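Local coordinates for PUM-HD domain-containing protein (Caenorhabditis elegans, PDB 7CGF) that probably binds the 3' untranslated regions of mRNAs through its Pumilio homology domain, the part present here in complex with RNA, at residues C149-N154 against S189-G194; V197-L202 against N231-H236. The protein carries 2 engineered substitutions. All coordinates share one frame; numbering follows the deposited sequence. Where two conformers were deposited one is given.

Contact 1 (C149-N154 against S189-G194); sequences CMKDQN and SVDPYG. With nucleotides of chain B.
Asp191 OD2, which lies against the backbone of Lys151 in the preceding Pumilio repeat, is gripped by two N-H groups of its own turn. Gly194 N comes almost straight at the anti lone pair of Asp191 OD2, 2.8 Å away with 170° at the hydrogen. Tyr193 N reaches that same Asp191 OD2 from above the carboxylate plane, at 2.9 Å. An aspartate suits this place because its short side chain, with CG anti to the backbone N (chi1 -175°), offers an acceptor to the amides at the start of helix 194-204. Asp152 repeats the device: its OD2 caps Asn154 N and also accepts a hydrogen bond from Gly155 N, ahead of helix 155-165. The second oxygen of Asp191 joins the repeats: one water donates to both Asp191 OD1, at 2.6 Å, and Lys151 O. The bent lysine chain lays CE 3.4 Å from Asp191 OD1, but Lys151 NZ carries its salt bridge to Glu187. Alongside, the Tyr193 ring receives Gln153 CA over its centre, a CH-pi contact of 3.5 Å from Gln153 CA to the ring centroid, while Pro192 CG lies toward the rim of the other face. Gln153, its CG anti to the backbone N (chi1 177°), extends beside the tyrosine in the same direction until NE2 donates to OP1 of A6 of chain B, 2.6 Å away. Gly194 brings its backbone close to the other turn: Gly194 CA makes a C-H...O contact of 3.4 Å with Met150 O, and a CB here would press on Asp191 CB. Aspartate-capped turns set side by side in this way are consistent with the regular stacking of Pumilio repeats, with Gln153 and Tyr193 beside the RNA backbone.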
loop_
_atom_site.group_PDB
_atom_site.type_symbol
_atom_site.label_atom_id
_atom_site.label_comp_id
_atom_site.label_asym_id
_atom_site.label_seq_id
_atom_site.Cartn_x
_atom_site.Cartn_y
_atom_site.Cartn_z
ATOM N N CYS A 149 11.898 0.953 -10.108
ATOM C CA CYS A 149 11.620 1.169 -8.692
ATOM C C CYS A 149 10.200 0.733 -8.337
ATOM O O CYS A 149 9.969 0.117 -7.292
ATOM C CB CYS A 149 11.836 2.649 -8.383
ATOM S SG CYS A 149 12.458 3.017 -6.758
ATOM N N MET A 150 9.236 1.026 -9.213
ATOM C CA MET A 150 7.835 0.770 -8.894
ATOM C C MET A 150 7.527 -0.712 -8.751
ATOM O O MET A 150 6.607 -1.084 -8.012
ATOM C CB MET A 150 6.952 1.401 -9.970
ATOM C CG MET A 150 7.063 2.905 -9.969
ATOM S SD MET A 150 6.230 3.572 -11.433
ATOM C CE MET A 150 4.840 2.529 -11.328
ATOM N N LYS A 151 8.264 -1.576 -9.446
ATOM C CA LYS A 151 8.027 -3.013 -9.397
ATOM C C LYS A 151 8.960 -3.724 -8.441
ATOM O O LYS A 151 8.995 -4.957 -8.428
ATOM C CB LYS A 151 8.179 -3.619 -10.793
ATOM C CG LYS A 151 7.177 -3.084 -11.767
ATOM C CD LYS A 151 7.414 -3.664 -13.138
ATOM C CE LYS A 151 6.940 -5.095 -13.223
ATOM N NZ LYS A 151 6.925 -5.539 -14.649
ATOM N N ASP A 152 9.763 -2.981 -7.687
ATOM C CA ASP A 152 10.755 -3.583 -6.808
ATOM C C ASP A 152 10.190 -3.702 -5.401
ATOM O O ASP A 152 9.503 -2.792 -4.926
ATOM C CB ASP A 152 12.046 -2.758 -6.789
ATOM C CG ASP A 152 13.117 -3.406 -5.946
ATOM O OD1 ASP A 152 13.661 -4.457 -6.364
ATOM O OD2 ASP A 152 13.395 -2.880 -4.847
ATOM N N GLN A 153 10.495 -4.830 -4.740
ATOM C CA GLN A 153 10.025 -5.078 -3.382
ATOM C C GLN A 153 10.400 -3.932 -2.455
ATOM O O GLN A 153 9.624 -3.554 -1.575
ATOM C CB GLN A 153 10.642 -6.380 -2.855
ATOM C CG GLN A 153 10.292 -6.713 -1.439
ATOM C CD GLN A 153 10.976 -8.015 -1.028
ATOM O OE1 GLN A 153 12.110 -8.271 -1.433
ATOM N NE2 GLN A 153 10.293 -8.838 -0.261
ATOM N N ASN A 154 11.600 -3.390 -2.623
ATOM C CA ASN A 154 12.037 -2.265 -1.803
ATOM C C ASN A 154 11.678 -0.913 -2.417
ATOM O O ASN A 154 11.144 -0.029 -1.725
ATOM C CB ASN A 154 13.549 -2.385 -1.569
ATOM C CG ASN A 154 13.896 -3.618 -0.776
ATOM O OD1 ASN A 154 13.197 -3.968 0.181
ATOM N ND2 ASN A 154 14.968 -4.298 -1.170
ATOM N N SER A 189 -0.587 -3.011 -12.387
ATOM C CA SER A 189 -1.733 -3.470 -11.612
ATOM C C SER A 189 -1.697 -4.968 -11.337
ATOM O O SER A 189 -2.318 -5.416 -10.365
ATOM C CB SER A 189 -3.039 -3.131 -12.326
ATOM O OG SER A 189 -3.193 -1.726 -12.439
ATOM N N VAL A 190 -1.023 -5.764 -12.172
ATOM C CA VAL A 190 -0.959 -7.206 -11.935
ATOM C C VAL A 190 0.368 -7.635 -11.318
ATOM O O VAL A 190 0.641 -8.839 -11.218
ATOM C CB VAL A 190 -1.266 -7.994 -13.217
ATOM C CG1 VAL A 190 -2.581 -7.476 -13.801
ATOM C CG2 VAL A 190 -0.141 -7.860 -14.225
ATOM N N ASP A 191 1.193 -6.683 -10.894
ATOM C CA ASP A 191 2.474 -6.881 -10.215
ATOM C C ASP A 191 2.285 -6.772 -8.708
ATOM O O ASP A 191 1.568 -5.884 -8.238
ATOM C CB ASP A 191 3.499 -5.842 -10.682
ATOM C CG ASP A 191 4.878 -6.083 -10.102
ATOM O OD1 ASP A 191 5.626 -6.928 -10.668
ATOM O OD2 ASP A 191 5.209 -5.431 -9.088
ATOM N N PRO A 192 2.888 -7.654 -7.900
ATOM C CA PRO A 192 2.649 -7.595 -6.452
ATOM C C PRO A 192 3.111 -6.302 -5.815
ATOM O O PRO A 192 2.592 -5.917 -4.763
ATOM C CB PRO A 192 3.466 -8.784 -5.918
ATOM C CG PRO A 192 4.510 -8.998 -6.931
ATOM C CD PRO A 192 3.842 -8.714 -8.260
ATOM N N TYR A 193 4.100 -5.636 -6.403
ATOM C CA TYR A 193 4.592 -4.374 -5.862
ATOM C C TYR A 193 4.025 -3.166 -6.592
ATOM O O TYR A 193 3.614 -2.181 -5.944
ATOM C CB TYR A 193 6.122 -4.380 -5.920
ATOM C CG TYR A 193 6.655 -5.592 -5.201
ATOM C CD1 TYR A 193 6.307 -5.839 -3.870
ATOM C CD2 TYR A 193 7.476 -6.507 -5.852
ATOM C CE1 TYR A 193 6.793 -6.968 -3.198
ATOM C CE2 TYR A 193 7.954 -7.632 -5.183
ATOM C CZ TYR A 193 7.603 -7.849 -3.869
ATOM O OH TYR A 193 8.089 -8.968 -3.215
ATOM N N GLY A 194 3.967 -3.235 -7.926
ATOM C CA GLY A 194 3.400 -2.140 -8.707
ATOM C C GLY A 194 1.949 -1.862 -8.375
ATOM O O GLY A 194 1.502 -0.717 -8.439
ATOM P P A B 6 6.809 -8.436 1.111
ATOM O OP1 A B 6 7.810 -9.175 0.310
ATOM O OP2 A B 6 6.126 -9.038 2.277
ATOM O "O5'" A B 6 7.512 -7.104 1.639
ATOM C "C5'" A B 6 8.132 -7.081 2.918
ATOM C "C4'" A B 6 9.604 -6.755 2.826
ATOM O "O4'" A B 6 9.793 -5.520 2.101
ATOM C "C3'" A B 6 10.283 -6.527 4.164
ATOM O "O3'" A B 6 10.711 -7.753 4.717
ATOM C "C2'" A B 6 11.436 -5.578 3.835
ATOM O "O2'" A B 6 12.575 -6.312 3.399
ATOM C "C1'" A B 6 10.872 -4.787 2.649
ATOM N N9 A B 6 10.373 -3.439 3.007
ATOM C C8 A B 6 10.852 -2.249 2.497
ATOM N N7 A B 6 10.228 -1.180 2.973
ATOM C C5 A B 6 9.284 -1.714 3.851
ATOM C C6 A B 6 8.307 -1.119 4.680
ATOM N N6 A B 6 8.103 0.202 4.747
ATOM N N1 A B 6 7.532 -1.919 5.439
ATOM C C2 A B 6 7.717 -3.245 5.380
ATOM N N3 A B 6 8.595 -3.922 4.646
ATOM C C4 A B 6 9.355 -3.101 3.882
ATOM P P G B 5 1.483 -10.491 1.409
ATOM O OP1 G B 5 2.604 -11.443 1.584
ATOM O OP2 G B 5 0.614 -10.162 2.567
ATOM O "O5'" G B 5 2.061 -9.109 0.863
ATOM C "C5'" G B 5 2.766 -9.034 -0.368
ATOM C "C4'" G B 5 3.418 -7.684 -0.560
ATOM O "O4'" G B 5 2.442 -6.630 -0.379
ATOM C "C3'" G B 5 4.527 -7.338 0.417
ATOM O "O3'" G B 5 5.758 -7.904 0.023
ATOM C "C2'" G B 5 4.534 -5.813 0.409
ATOM O "O2'" G B 5 5.259 -5.315 -0.705
ATOM C "C1'" G B 5 3.054 -5.496 0.195
ATOM N N9 G B 5 2.356 -5.176 1.450
ATOM C C8 G B 5 1.894 -6.056 2.399
ATOM N N7 G B 5 1.295 -5.463 3.395
ATOM C C5 G B 5 1.377 -4.111 3.080
ATOM C C6 G B 5 0.903 -2.977 3.781
ATOM O O6 G B 5 0.304 -2.926 4.865
ATOM N N1 G B 5 1.193 -1.803 3.096
ATOM C C2 G B 5 1.844 -1.712 1.890
ATOM N N2 G B 5 2.012 -0.464 1.425
ATOM N N3 G B 5 2.304 -2.762 1.219
ATOM C C4 G B 5 2.030 -3.917 1.877
HETATM O O HOH W 1 8.094 -7.168 -9.761
#

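Contact 2 (V197-L202 against N231-H236); sequences VVQRCL and NYVVQH. With nucleotides of chain B.
The RNA-reading helices of two successive Pumilio repeats lie side by side here, Gln199 and His236 meeting across parallel segments whose axes approach to 9.3 Å at an angle of 3°. Gln199 CG, anti to the carbonyl carbon (chi1 -70°), sits over the centre of the His236 ring, 3.7 Å from the centroid, and the chain runs on extended, carrying the amide past the ring to A4 of chain B. His236 ND1 donates to Tyr232 O, on the opposite face from His236 N, and its NE2 bonds to Glu203; together these probably fix the ring's rotation and may favour its charged form. A glutamine suits this place because its amide offers both donor and acceptor to the adenine's Watson-Crick edge: Gln199 NE2 donates to A4 N1 at 2.9 Å, while the matching bond from A4 N6 to Gln199 OE1 is less sure. Asn231, Tyr232 and Gln235 form the Asn-Tyr-x-x-Gln set by which Pumilio repeats read uracil: Asn231 OD1 accepts from U3 N3 of chain B at 2.9 Å, while Gln235 NE2 donates to U3 O4. A4 C5 lies 3.3 Å above the plane of the Tyr232 ring, over its centre. An alanine in place of Tyr232 would probably leave the adenine without this flat support, free to tilt away from Gln199. Beneath the polar layer, branched aliphatic side chains meet between the helices, Val198 CG1 resting 3.7 Å from Val233 CG1.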
loop_
_atom_site.group_PDB
_atom_site.type_symbol
_atom_site.label_atom_id
_atom_site.label_comp_id
_atom_site.label_asym_id
_atom_site.label_seq_id
_atom_site.Cartn_x
_atom_site.Cartn_y
_atom_site.Cartn_z
ATOM N N VAL A 197 1.661 0.735 -5.713
ATOM C CA VAL A 197 1.924 2.074 -6.230
ATOM C C VAL A 197 0.675 2.639 -6.890
ATOM O O VAL A 197 0.300 3.789 -6.651
ATOM C CB VAL A 197 3.112 2.045 -7.200
ATOM C CG1 VAL A 197 3.260 3.413 -7.887
ATOM C CG2 VAL A 197 4.383 1.712 -6.433
ATOM N N VAL A 198 0.006 1.836 -7.719
ATOM C CA VAL A 198 -1.220 2.310 -8.366
ATOM C C VAL A 198 -2.272 2.658 -7.322
ATOM O O VAL A 198 -2.933 3.703 -7.406
ATOM C CB VAL A 198 -1.746 1.268 -9.365
ATOM C CG1 VAL A 198 -3.092 1.741 -9.992
ATOM C CG2 VAL A 198 -0.718 0.966 -10.444
ATOM N N GLN A 199 -2.441 1.798 -6.311
ATOM C CA GLN A 199 -3.418 2.093 -5.269
ATOM C C GLN A 199 -3.088 3.391 -4.541
ATOM O O GLN A 199 -3.990 4.191 -4.253
ATOM C CB GLN A 199 -3.503 0.933 -4.282
ATOM C CG GLN A 199 -4.142 -0.283 -4.918
ATOM C CD GLN A 199 -4.030 -1.506 -4.047
ATOM O OE1 GLN A 199 -4.630 -1.568 -2.973
ATOM N NE2 GLN A 199 -3.239 -2.492 -4.495
ATOM N N ARG A 200 -1.810 3.605 -4.211
ATOM C CA ARG A 200 -1.423 4.819 -3.500
ATOM C C ARG A 200 -1.701 6.057 -4.348
ATOM O O ARG A 200 -2.190 7.077 -3.838
ATOM C CB ARG A 200 0.053 4.731 -3.094
ATOM C CG ARG A 200 0.404 5.346 -1.741
ATOM C CD ARG A 200 -0.303 4.676 -0.563
ATOM N NE ARG A 200 0.024 3.256 -0.466
ATOM C CZ ARG A 200 -0.857 2.259 -0.577
ATOM N NH1 ARG A 200 -0.454 0.994 -0.488
ATOM N NH2 ARG A 200 -2.139 2.510 -0.757
ATOM N N CYS A 201 -1.436 5.972 -5.656
ATOM C CA CYS A 201 -1.774 7.074 -6.555
ATOM C C CYS A 201 -3.266 7.369 -6.554
ATOM O O CYS A 201 -3.673 8.541 -6.532
ATOM C CB CYS A 201 -1.307 6.760 -7.971
ATOM S SG CYS A 201 0.454 6.902 -8.141
ATOM N N LEU A 202 -4.107 6.327 -6.588
ATOM C CA LEU A 202 -5.555 6.551 -6.582
ATOM C C LEU A 202 -6.021 7.199 -5.284
ATOM O O LEU A 202 -6.999 7.963 -5.291
ATOM C CB LEU A 202 -6.289 5.227 -6.809
ATOM C CG LEU A 202 -6.022 4.587 -8.164
ATOM C CD1 LEU A 202 -6.618 3.173 -8.182
ATOM C CD2 LEU A 202 -6.605 5.445 -9.280
ATOM N N ASN A 231 -7.428 -6.944 -8.648
ATOM C CA ASN A 231 -8.758 -6.759 -8.078
ATOM C C ASN A 231 -8.737 -5.705 -6.977
ATOM O O ASN A 231 -9.713 -4.962 -6.817
ATOM C CB ASN A 231 -9.343 -8.091 -7.580
ATOM C CG ASN A 231 -8.831 -8.492 -6.212
ATOM O OD1 ASN A 231 -9.415 -8.132 -5.187
ATOM N ND2 ASN A 231 -7.745 -9.240 -6.191
ATOM N N TYR A 232 -7.617 -5.581 -6.256
ATOM C CA TYR A 232 -7.488 -4.508 -5.277
ATOM C C TYR A 232 -7.368 -3.150 -5.946
ATOM O O TYR A 232 -7.860 -2.150 -5.408
ATOM C CB TYR A 232 -6.267 -4.731 -4.402
ATOM C CG TYR A 232 -6.361 -5.955 -3.514
ATOM C CD1 TYR A 232 -7.054 -5.899 -2.316
ATOM C CD2 TYR A 232 -5.731 -7.142 -3.868
ATOM C CE1 TYR A 232 -7.120 -6.993 -1.475
ATOM C CE2 TYR A 232 -5.797 -8.262 -3.023
ATOM C CZ TYR A 232 -6.499 -8.169 -1.839
ATOM O OH TYR A 232 -6.554 -9.268 -1.000
ATOM N N VAL A 233 -6.713 -3.089 -7.108
ATOM C CA VAL A 233 -6.640 -1.828 -7.847
ATOM C C VAL A 233 -8.038 -1.374 -8.245
ATOM O O VAL A 233 -8.405 -0.204 -8.086
ATOM C CB VAL A 233 -5.718 -1.987 -9.072
ATOM C CG1 VAL A 233 -5.843 -0.804 -10.029
ATOM C CG2 VAL A 233 -4.251 -2.172 -8.625
ATOM N N VAL A 234 -8.840 -2.300 -8.774
ATOM C CA VAL A 234 -10.209 -1.966 -9.150
ATOM C C VAL A 234 -11.025 -1.560 -7.925
ATOM O O VAL A 234 -11.827 -0.624 -7.993
ATOM C CB VAL A 234 -10.865 -3.137 -9.896
ATOM C CG1 VAL A 234 -12.382 -2.896 -10.040
ATOM C CG2 VAL A 234 -10.219 -3.314 -11.268
ATOM N N GLN A 235 -10.839 -2.242 -6.784
ATOM C CA GLN A 235 -11.563 -1.812 -5.595
ATOM C C GLN A 235 -11.199 -0.378 -5.219
ATOM O O GLN A 235 -12.066 0.395 -4.795
ATOM C CB GLN A 235 -11.306 -2.773 -4.439
ATOM C CG GLN A 235 -11.973 -4.113 -4.703
ATOM C CD GLN A 235 -11.796 -5.036 -3.536
ATOM O OE1 GLN A 235 -12.329 -4.792 -2.449
ATOM N NE2 GLN A 235 -10.994 -6.074 -3.733
ATOM N N HIS A 236 -9.945 0.015 -5.439
ATOM C CA HIS A 236 -9.538 1.390 -5.162
ATOM C C HIS A 236 -10.165 2.384 -6.135
ATOM O O HIS A 236 -10.450 3.520 -5.733
ATOM C CB HIS A 236 -8.012 1.492 -5.170
ATOM C CG HIS A 236 -7.395 1.188 -3.841
ATOM N ND1 HIS A 236 -7.480 -0.054 -3.248
ATOM C CD2 HIS A 236 -6.734 1.979 -2.960
ATOM C CE1 HIS A 236 -6.875 -0.021 -2.072
ATOM N NE2 HIS A 236 -6.421 1.203 -1.871
ATOM P P A B 4 -4.181 -13.313 1.555
ATOM O OP1 A B 4 -3.246 -14.383 1.975
ATOM O OP2 A B 4 -5.027 -12.632 2.559
ATOM O "O5'" A B 4 -3.317 -12.216 0.806
ATOM C "C5'" A B 4 -2.206 -12.621 0.033
ATOM C "C4'" A B 4 -1.626 -11.492 -0.771
ATOM O "O4'" A B 4 -2.670 -10.625 -1.270
ATOM C "C3'" A B 4 -0.697 -10.526 -0.059
ATOM O "O3'" A B 4 0.587 -11.062 0.199
ATOM C "C2'" A B 4 -0.670 -9.361 -1.035
ATOM O "O2'" A B 4 0.179 -9.665 -2.130
ATOM C "C1'" A B 4 -2.113 -9.359 -1.544
ATOM N N9 A B 4 -2.912 -8.270 -0.955
ATOM C C8 A B 4 -3.644 -8.082 0.192
ATOM N N7 A B 4 -4.177 -6.867 0.256
ATOM C C5 A B 4 -3.740 -6.232 -0.916
ATOM C C6 A B 4 -3.906 -4.963 -1.510
ATOM N N6 A B 4 -4.608 -3.942 -1.015
ATOM N N1 A B 4 -3.305 -4.748 -2.695
ATOM C C2 A B 4 -2.590 -5.689 -3.270
ATOM N N3 A B 4 -2.356 -6.915 -2.815
ATOM C C4 A B 4 -2.964 -7.101 -1.640
ATOM P P U B 3 -8.552 -17.810 0.422
ATOM O OP1 U B 3 -7.301 -18.305 -0.207
ATOM O OP2 U B 3 -8.759 -17.919 1.876
ATOM O "O5'" U B 3 -8.795 -16.265 0.115
ATOM C "C5'" U B 3 -7.976 -15.263 0.690
ATOM C "C4'" U B 3 -7.279 -14.510 -0.406
ATOM O "O4'" U B 3 -8.256 -13.821 -1.221
ATOM C "C3'" U B 3 -6.320 -13.418 0.024
ATOM O "O3'" U B 3 -5.065 -13.964 0.386
ATOM C "C2'" U B 3 -6.241 -12.535 -1.220
ATOM O "O2'" U B 3 -5.311 -13.079 -2.141
ATOM C "C1'" U B 3 -7.644 -12.693 -1.821
ATOM N N1 U B 3 -8.498 -11.492 -1.668
ATOM C C2 U B 3 -8.430 -10.644 -2.763
ATOM O O2 U B 3 -7.717 -10.906 -3.717
ATOM N N3 U B 3 -9.211 -9.520 -2.685
ATOM C C4 U B 3 -10.018 -9.158 -1.633
ATOM O O4 U B 3 -10.667 -8.116 -1.683
ATOM C C5 U B 3 -10.036 -10.087 -0.534
ATOM C C6 U B 3 -9.282 -11.196 -0.585
#

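How the contacts relate
Along the chain from the N terminus, the turn after helix 146-150 comes first, and contact 1 closes a 34-residue loop, largely helical, when 189-194 returns beside it. Only then does contact 2 open at 197-202, closing a second such loop, of 28 residues, at 231-236; the two follow in series, neither nesting nor crossing. Helix 194-204 links them, beginning in contact 1 and carrying the first segment of contact 2. Contact 1 thus joins the predicted repeats 141-176 and 177-215, and contact 2 joins that middle repeat to the predicted repeat 216-251. Their centres lie about 12 Å apart, and they touch where Ser189 packs on Val233 and Met150 on Val197.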